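Local coordinates for spermidine synthase (Corynebacterium glutamicum ATCC 13032, PDB 3GJY), which probably makes spermidine by transferring an aminopropyl group to putrescine in polyamine biosynthesis, at residues E28-V33 / L121-A126; V197-D202 / Y237-L242; S204-A209 / P230-R235. All coordinates share one frame; numbering follows the deposited sequence. Where two conformers were deposited one is given.

Contact 1. Residues E28-V33 / L121-A126; sequences EGEYSV and LDAELA
Gly-29 and Glu-124 bring their CA atoms to within 5.0 Å where the tight hairpin turn between strands 25-28 and 33-38 meets the start of helix 123-132. Gly-29 N bonds to Ser-32 O and closes the turn. Each of the three hydrogen bonds across the interface pairs a backbone N-H with a carboxylate.

Asp-122, the N-cap residue, supplies one of these carboxylates and works in both directions. Toward the turn, Glu-30 N reaches its OD1 at 2.9 Å from the syn side, while Tyr-31 N comes to its OD2 at 2.8 Å from well above the carboxylate plane, 60° out of it. Toward the helix, OD1 also accepts from Glu-124 N and Leu-125 N, so three backbone donors grip this one oxygen. A water donates to OD2 and links it to Ser-32 OG. Glu-30 returns the favour: with CG anti to the backbone N (chi1 -174°) and an extended chain, its OE1 meets Ala-123 N at 3.0 Å in a nearly straight bond (170°).

Beside this polar set, Leu-121 crosses Tyr-31 at about a right angle and sets CD2 over the ring centre, 3.6 Å from the centroid, a CH-pi contact. Glu-124 CB lies 3.7 Å from Gly-29 CA, while its carboxylate turns to Arg-127 in a salt bridge.

Two acidic groups thus serve the first three N-H groups of the helix, although Glu-30 OE1 and Asp-122 OD1 stand only 4.6 Å apart. The positive end of the helix dipole and the converging N-H donors would offset that repulsion and probably favour both groups as carboxylates, tying the N-terminal antiparallel sheet to the Rossmann-like domain through carboxylate-to-backbone bonds.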
# COMPACT_ATOMS: atom_id res chain seq x y z
N GLU A 28 1.53 -20.84 13.06
CA GLU A 28 2.89 -20.38 13.20
C GLU A 28 3.44 -20.01 11.82
O GLU A 28 3.64 -20.89 10.95
CB GLU A 28 3.73 -21.49 13.86
CG GLU A 28 5.23 -21.27 13.85
CD GLU A 28 5.97 -22.41 14.55
OE1 GLU A 28 6.55 -23.26 13.86
OE2 GLU A 28 5.92 -22.48 15.79
N GLY A 29 3.66 -18.73 11.59
CA GLY A 29 4.28 -18.30 10.36
C GLY A 29 5.79 -18.40 10.46
O GLY A 29 6.36 -18.74 11.52
N GLU A 30 6.45 -18.05 9.38
CA GLU A 30 7.89 -18.04 9.39
C GLU A 30 8.44 -16.86 10.20
O GLU A 30 9.48 -16.99 10.85
CB GLU A 30 8.39 -17.99 7.95
CG GLU A 30 9.86 -18.12 7.82
CD GLU A 30 10.35 -18.05 6.37
OE1 GLU A 30 9.58 -17.64 5.44
OE2 GLU A 30 11.53 -18.39 6.16
N TYR A 31 7.74 -15.72 10.14
CA TYR A 31 8.15 -14.47 10.80
C TYR A 31 7.10 -13.93 11.76
O TYR A 31 7.34 -12.94 12.46
CB TYR A 31 8.44 -13.37 9.78
CG TYR A 31 9.73 -13.54 9.03
CD1 TYR A 31 10.91 -12.95 9.50
CD2 TYR A 31 9.78 -14.29 7.85
CE1 TYR A 31 12.10 -13.09 8.80
CE2 TYR A 31 10.95 -14.45 7.15
CZ TYR A 31 12.12 -13.84 7.64
OH TYR A 31 13.28 -13.96 6.95
N SER A 32 5.93 -14.57 11.84
CA SER A 32 4.84 -14.02 12.65
C SER A 32 3.89 -15.10 13.08
O SER A 32 3.79 -16.14 12.42
CB SER A 32 4.02 -13.01 11.86
OG SER A 32 3.20 -13.68 10.92
N VAL A 33 3.19 -14.86 14.19
CA VAL A 33 2.04 -15.71 14.53
C VAL A 33 0.82 -15.16 13.82
O VAL A 33 0.55 -13.95 13.86
CB VAL A 33 1.80 -15.89 16.05
CG1 VAL A 33 3.06 -16.44 16.72
CG2 VAL A 33 1.34 -14.61 16.73
N LEU A 121 7.32 -11.58 2.63
CA LEU A 121 8.45 -12.11 3.39
C LEU A 121 8.23 -13.56 3.91
O LEU A 121 9.16 -14.38 3.92
CB LEU A 121 8.70 -11.15 4.56
CG LEU A 121 9.85 -11.51 5.51
CD1 LEU A 121 11.20 -11.41 4.79
CD2 LEU A 121 9.78 -10.64 6.77
N ASP A 122 7.01 -13.83 4.33
CA ASP A 122 6.69 -14.97 5.17
C ASP A 122 6.12 -16.10 4.31
O ASP A 122 5.01 -15.99 3.80
CB ASP A 122 5.73 -14.52 6.28
CG ASP A 122 5.52 -15.57 7.35
OD1 ASP A 122 5.39 -16.78 7.00
OD2 ASP A 122 5.47 -15.18 8.54
N ALA A 123 6.91 -17.18 4.15
CA ALA A 123 6.49 -18.29 3.28
C ALA A 123 5.14 -18.91 3.72
O ALA A 123 4.32 -19.32 2.88
CB ALA A 123 7.59 -19.38 3.25
N GLU A 124 4.89 -18.93 5.03
CA GLU A 124 3.69 -19.53 5.55
C GLU A 124 2.48 -18.62 5.33
O GLU A 124 1.40 -19.09 4.97
CB GLU A 124 3.85 -19.89 7.05
CG GLU A 124 2.58 -20.55 7.66
CD GLU A 124 2.25 -21.93 7.09
OE1 GLU A 124 2.95 -22.45 6.18
OE2 GLU A 124 1.24 -22.48 7.58
N LEU A 125 2.67 -17.30 5.50
CA LEU A 125 1.59 -16.40 5.15
C LEU A 125 1.27 -16.50 3.65
O LEU A 125 0.09 -16.51 3.27
CB LEU A 125 1.90 -14.94 5.50
CG LEU A 125 0.79 -13.95 5.21
CD1 LEU A 125 -0.53 -14.34 5.94
CD2 LEU A 125 1.26 -12.58 5.72
N ALA A 126 2.30 -16.60 2.81
CA ALA A 126 2.10 -16.81 1.38
C ALA A 126 1.29 -18.08 1.09
O ALA A 126 0.37 -18.06 0.26
CB ALA A 126 3.47 -16.82 0.65
O HOH W 1 5.22 -12.43 8.89

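Contact 2. Residues V197-D202 / Y237-L242; sequences VANCGD and YGNIIL
Asn-199 faces Ile-241 in the middle of an antiparallel strand pair whose short axes run 159° apart in direction and approach to 4.7 Å, with six backbone hydrogen bonds at the Ala-198/Leu-242, Cys-200/Ile-240 and Asp-202/Gly-238 pairs.

On the face carrying the asparagines, Asn-239 ND2 donates to Asn-199 OD1 at 2.8 Å, reaching a lone pair in the plane of the carbonyl. The two amides are turned only 22° against each other. A water accepts from both ND2 atoms, and Asn-199 ND2 also donates to Asp-166 OD1, so the Asn-199 amide is held from several directions; Tyr-70 of helix 69-85 packs against both asparagines.

This pairing joins strands five and seven of the 3-2-1-4-5-7-6 sheet order that identifies the class I AdoMet-methyltransferase fold, in which strand 238-245 runs against its neighbour 194-202.

Farther along the asparagine face, Ile-241 CG2 meets Val-197 CG1 at 3.6 Å. On the other face, Cys-200 CB touches Leu-242 CD1 and Ile-240 CG2, each at 3.8 Å, beneath helix 207-219. At the strand end Tyr-237 has CG anti to the backbone N (chi1 -175°), which carries the ring over the 201-202 backbone, with Asp-202 N above one face toward the rim. OH reaches Gly-201 CA at 3.4 Å; a CB on Gly-201 would clash with Tyr-237 OH at 2.3 Å, so the missing side chain lets the ring sit there.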
# COMPACT_ATOMS: atom_id res chain seq x y z
N VAL A 197 2.36 4.26 -4.59
CA VAL A 197 1.38 4.48 -3.50
C VAL A 197 1.88 3.75 -2.27
O VAL A 197 2.18 2.55 -2.37
CB VAL A 197 -0.00 3.85 -3.80
CG1 VAL A 197 -0.96 4.05 -2.63
CG2 VAL A 197 -0.59 4.38 -5.06
N ALA A 198 1.94 4.40 -1.13
CA ALA A 198 2.39 3.75 0.10
C ALA A 198 1.46 3.98 1.26
O ALA A 198 0.99 5.10 1.51
CB ALA A 198 3.81 4.23 0.49
N ASN A 199 1.25 2.92 2.03
CA ASN A 199 0.64 3.05 3.34
C ASN A 199 1.72 3.44 4.35
O ASN A 199 2.76 2.80 4.45
CB ASN A 199 0.01 1.72 3.75
CG ASN A 199 -0.67 1.78 5.08
OD1 ASN A 199 -1.14 2.84 5.51
ND2 ASN A 199 -0.77 0.62 5.73
N CYS A 200 1.49 4.55 5.05
CA CYS A 200 2.45 5.03 6.06
C CYS A 200 1.71 5.17 7.38
O CYS A 200 0.75 5.93 7.47
CB CYS A 200 3.09 6.36 5.62
SG CYS A 200 4.07 7.20 6.85
N GLY A 201 2.11 4.39 8.37
CA GLY A 201 1.57 4.56 9.73
C GLY A 201 2.45 5.52 10.51
O GLY A 201 3.69 5.41 10.47
N ASP A 202 1.84 6.49 11.18
CA ASP A 202 2.64 7.47 11.93
C ASP A 202 1.89 8.02 13.14
O ASP A 202 0.65 8.08 13.16
CB ASP A 202 3.17 8.60 11.00
CG ASP A 202 4.49 9.23 11.50
OD1 ASP A 202 5.01 8.85 12.58
OD2 ASP A 202 5.04 10.11 10.81
N TYR A 237 -2.51 7.93 16.62
CA TYR A 237 -1.81 7.25 15.53
C TYR A 237 -2.82 7.00 14.43
O TYR A 237 -4.02 6.79 14.67
CB TYR A 237 -1.24 5.92 16.07
CG TYR A 237 -0.38 5.11 15.13
CD1 TYR A 237 -0.95 4.16 14.24
CD2 TYR A 237 1.01 5.23 15.17
CE1 TYR A 237 -0.12 3.37 13.34
CE2 TYR A 237 1.83 4.46 14.32
CZ TYR A 237 1.26 3.55 13.42
OH TYR A 237 2.10 2.82 12.61
N GLY A 238 -2.34 7.03 13.18
CA GLY A 238 -3.18 6.77 12.05
C GLY A 238 -2.39 6.46 10.79
O GLY A 238 -1.17 6.24 10.83
N ASN A 239 -3.11 6.41 9.70
CA ASN A 239 -2.51 6.07 8.41
C ASN A 239 -2.60 7.26 7.52
O ASN A 239 -3.62 7.97 7.52
CB ASN A 239 -3.26 4.92 7.73
CG ASN A 239 -3.17 3.66 8.50
OD1 ASN A 239 -3.94 3.45 9.43
ND2 ASN A 239 -2.21 2.80 8.13
N ILE A 240 -1.55 7.42 6.72
CA ILE A 240 -1.57 8.39 5.64
C ILE A 240 -1.09 7.66 4.39
O ILE A 240 -0.09 6.94 4.42
CB ILE A 240 -0.70 9.66 6.00
CG1 ILE A 240 -0.76 10.69 4.88
CG2 ILE A 240 0.74 9.25 6.37
CD1 ILE A 240 -0.23 12.07 5.32
N ILE A 241 -1.82 7.84 3.30
CA ILE A 241 -1.45 7.24 2.02
C ILE A 241 -0.63 8.29 1.25
O ILE A 241 -1.10 9.40 0.98
CB ILE A 241 -2.71 6.88 1.21
CG1 ILE A 241 -3.64 5.92 2.01
CG2 ILE A 241 -2.29 6.28 -0.14
CD1 ILE A 241 -2.97 4.72 2.64
N LEU A 242 0.60 7.93 0.91
CA LEU A 242 1.55 8.79 0.19
C LEU A 242 1.62 8.37 -1.25
O LEU A 242 1.87 7.19 -1.55
CB LEU A 242 2.94 8.63 0.83
CG LEU A 242 2.98 8.75 2.37
CD1 LEU A 242 4.42 8.54 2.85
CD2 LEU A 242 2.47 10.12 2.84
O HOH W 2 -1.44 0.12 8.57

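Contact 3. Residues S204-A209 / P230-R235; sequences SDLRGA and PMLKGR
Leu-206 packs against Met-231 and Leu-232 where the approach to helix 207-219 passes the end of helix 229-232, which finishes in a Schellman motif. The evidence for that motif is the positive phi of Gly-234 (73°) together with two bonds back into the last turn, Gly-234 N to Met-231 O and Arg-235 N to Pro-230 O.

The close side is made by Leu-206 and Ser-204, both directed toward the helix end. Leu-206 divides its two methyls between neighbouring residues there: CD2 touches the SE of Met-231, a selenomethionine in this crystal, at 3.9 Å, and CD1 touches Leu-232 CD2 at 3.8 Å. The two leucine side chains cross at about a right angle and meet methyl to methyl. Met-231 keeps CG anti to the backbone N (chi1 176°), and that methylene also lies 4.0 Å from Leu-206 CD2. Phe-282 and Trp-278 of helix 276-282 close over the leucines, Phe-282 on both and Trp-278 on Leu-232, while Ile-240 of strand 238-245 lies against Met-231. Ser-204 OG lies 2.9 Å from Met-231 O, the oxygen already engaged by Gly-234 N, but its hydroxyl proton has a second acceptor within reach, so that bond remains unsettled.

Toward solvent the contact thins out. Lys-233 and Arg-235 are exposed, their side chains set off away from segment 204-209, and Gly-234 beside them is exposed as well.

The start of helix 207-219 carries a polar fastening of its own, standing clear of 230-235. Arg-207 N donates to Asp-205 OD2 at 2.9 Å, forming an Asx turn, and the same OD2 sits 3.2 Å above the guanidinium plane of Arg-207, over its centre, a charge contact with no N-H directed at the oxygen.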
# COMPACT_ATOMS: atom_id res chain seq x y z
N SER A 204 1.55 11.43 15.87
CA SER A 204 1.07 12.71 15.41
C SER A 204 2.09 13.86 15.20
O SER A 204 1.74 14.88 14.64
CB SER A 204 -0.19 13.11 16.19
OG SER A 204 -1.30 12.32 15.73
N ASP A 205 3.36 13.64 15.55
CA ASP A 205 4.44 14.54 15.13
C ASP A 205 4.62 14.48 13.58
O ASP A 205 5.08 15.43 12.94
CB ASP A 205 5.76 14.21 15.88
CG ASP A 205 6.30 12.80 15.56
OD1 ASP A 205 6.08 11.84 16.35
OD2 ASP A 205 6.96 12.65 14.51
N LEU A 206 4.26 13.34 13.01
CA LEU A 206 4.28 13.13 11.56
C LEU A 206 5.66 13.27 10.91
O LEU A 206 5.75 13.47 9.70
CB LEU A 206 3.24 14.03 10.87
CG LEU A 206 1.81 13.80 11.36
CD1 LEU A 206 0.80 14.70 10.67
CD2 LEU A 206 1.42 12.34 11.14
N ARG A 207 6.74 13.14 11.71
CA ARG A 207 8.09 13.32 11.17
C ARG A 207 8.42 12.22 10.18
O ARG A 207 9.13 12.48 9.21
CB ARG A 207 9.16 13.35 12.27
CG ARG A 207 9.08 14.59 13.16
CD ARG A 207 10.29 14.61 14.11
NE ARG A 207 10.02 14.04 15.43
CZ ARG A 207 9.98 12.74 15.74
NH1 ARG A 207 9.75 12.37 16.99
NH2 ARG A 207 10.18 11.80 14.82
N GLY A 208 7.93 11.02 10.43
CA GLY A 208 8.13 9.89 9.50
C GLY A 208 7.48 10.13 8.14
O GLY A 208 8.14 10.07 7.10
N ALA A 209 6.19 10.41 8.16
CA ALA A 209 5.48 10.74 6.91
C ALA A 209 6.14 11.91 6.15
O ALA A 209 6.30 11.87 4.91
CB ALA A 209 4.04 11.06 7.20
N PRO A 230 -8.10 12.88 12.20
CA PRO A 230 -7.71 12.94 13.62
C PRO A 230 -6.21 12.74 13.88
O PRO A 230 -5.69 13.19 14.90
CB PRO A 230 -8.48 11.77 14.24
CG PRO A 230 -9.68 11.62 13.38
CD PRO A 230 -9.12 11.83 11.98
N MSE A 231 -5.51 12.06 12.98
CA MSE A 231 -4.06 11.93 13.09
C MSE A 231 -3.35 13.24 12.75
O MSE A 231 -2.45 13.68 13.48
CB MSE A 231 -3.55 10.79 12.22
CG MSE A 231 -2.04 10.66 12.22
SE MSE A 231 -1.55 9.85 10.61
CE MSE A 231 -2.43 11.08 9.39
N LEU A 232 -3.76 13.87 11.66
CA LEU A 232 -3.28 15.22 11.32
C LEU A 232 -3.49 16.20 12.47
O LEU A 232 -2.66 17.08 12.70
CB LEU A 232 -3.98 15.76 10.07
CG LEU A 232 -3.62 15.12 8.73
CD1 LEU A 232 -4.42 15.81 7.65
CD2 LEU A 232 -2.15 15.24 8.41
N LYS A 233 -4.61 16.03 13.17
CA LYS A 233 -4.96 16.88 14.31
C LYS A 233 -4.26 16.46 15.61
O LYS A 233 -4.54 17.01 16.67
CB LYS A 233 -6.48 16.91 14.54
CG LYS A 233 -7.28 17.53 13.41
CD LYS A 233 -8.76 17.40 13.68
CE LYS A 233 -9.54 17.80 12.44
NZ LYS A 233 -10.97 18.09 12.73
N GLY A 234 -3.36 15.47 15.51
CA GLY A 234 -2.60 15.01 16.67
C GLY A 234 -3.36 14.21 17.72
O GLY A 234 -2.86 14.03 18.85
N ARG A 235 -4.54 13.71 17.37
CA ARG A 235 -5.39 13.00 18.34
C ARG A 235 -4.99 11.54 18.57
O ARG A 235 -5.17 11.00 19.67
CB ARG A 235 -6.85 13.02 17.90
CG ARG A 235 -7.55 14.36 18.01
CD ARG A 235 -8.83 14.26 17.23
NE ARG A 235 -9.76 15.33 17.55
CZ ARG A 235 -10.83 15.63 16.82
NH1 ARG A 235 -11.62 16.63 17.18
NH2 ARG A 235 -11.10 14.92 15.73

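How the contacts relate
Contact 1 comes first along the chain and is complete before contact 2 opens; contact 3 falls within the 34 residues separating the two strands of contact 2. Contacts 2 and 3 are neighbours, with centres 10 Å apart: strand 194-202 runs on toward helix 207-219, helix 229-232 leads back to strand 238-245, and Asp-202 OD2 makes a probable hydrogen bond to Ala-209 N at 2.9 Å. Contact 1 lies about 23 Å, centre to centre, from contact 2 and 31 Å from contact 3. It joins the small N-terminal sheet to the far half of the Rossmann-like domain, whereas contact 2 pairs two strands and contact 3 brings together two helix ends of their connection.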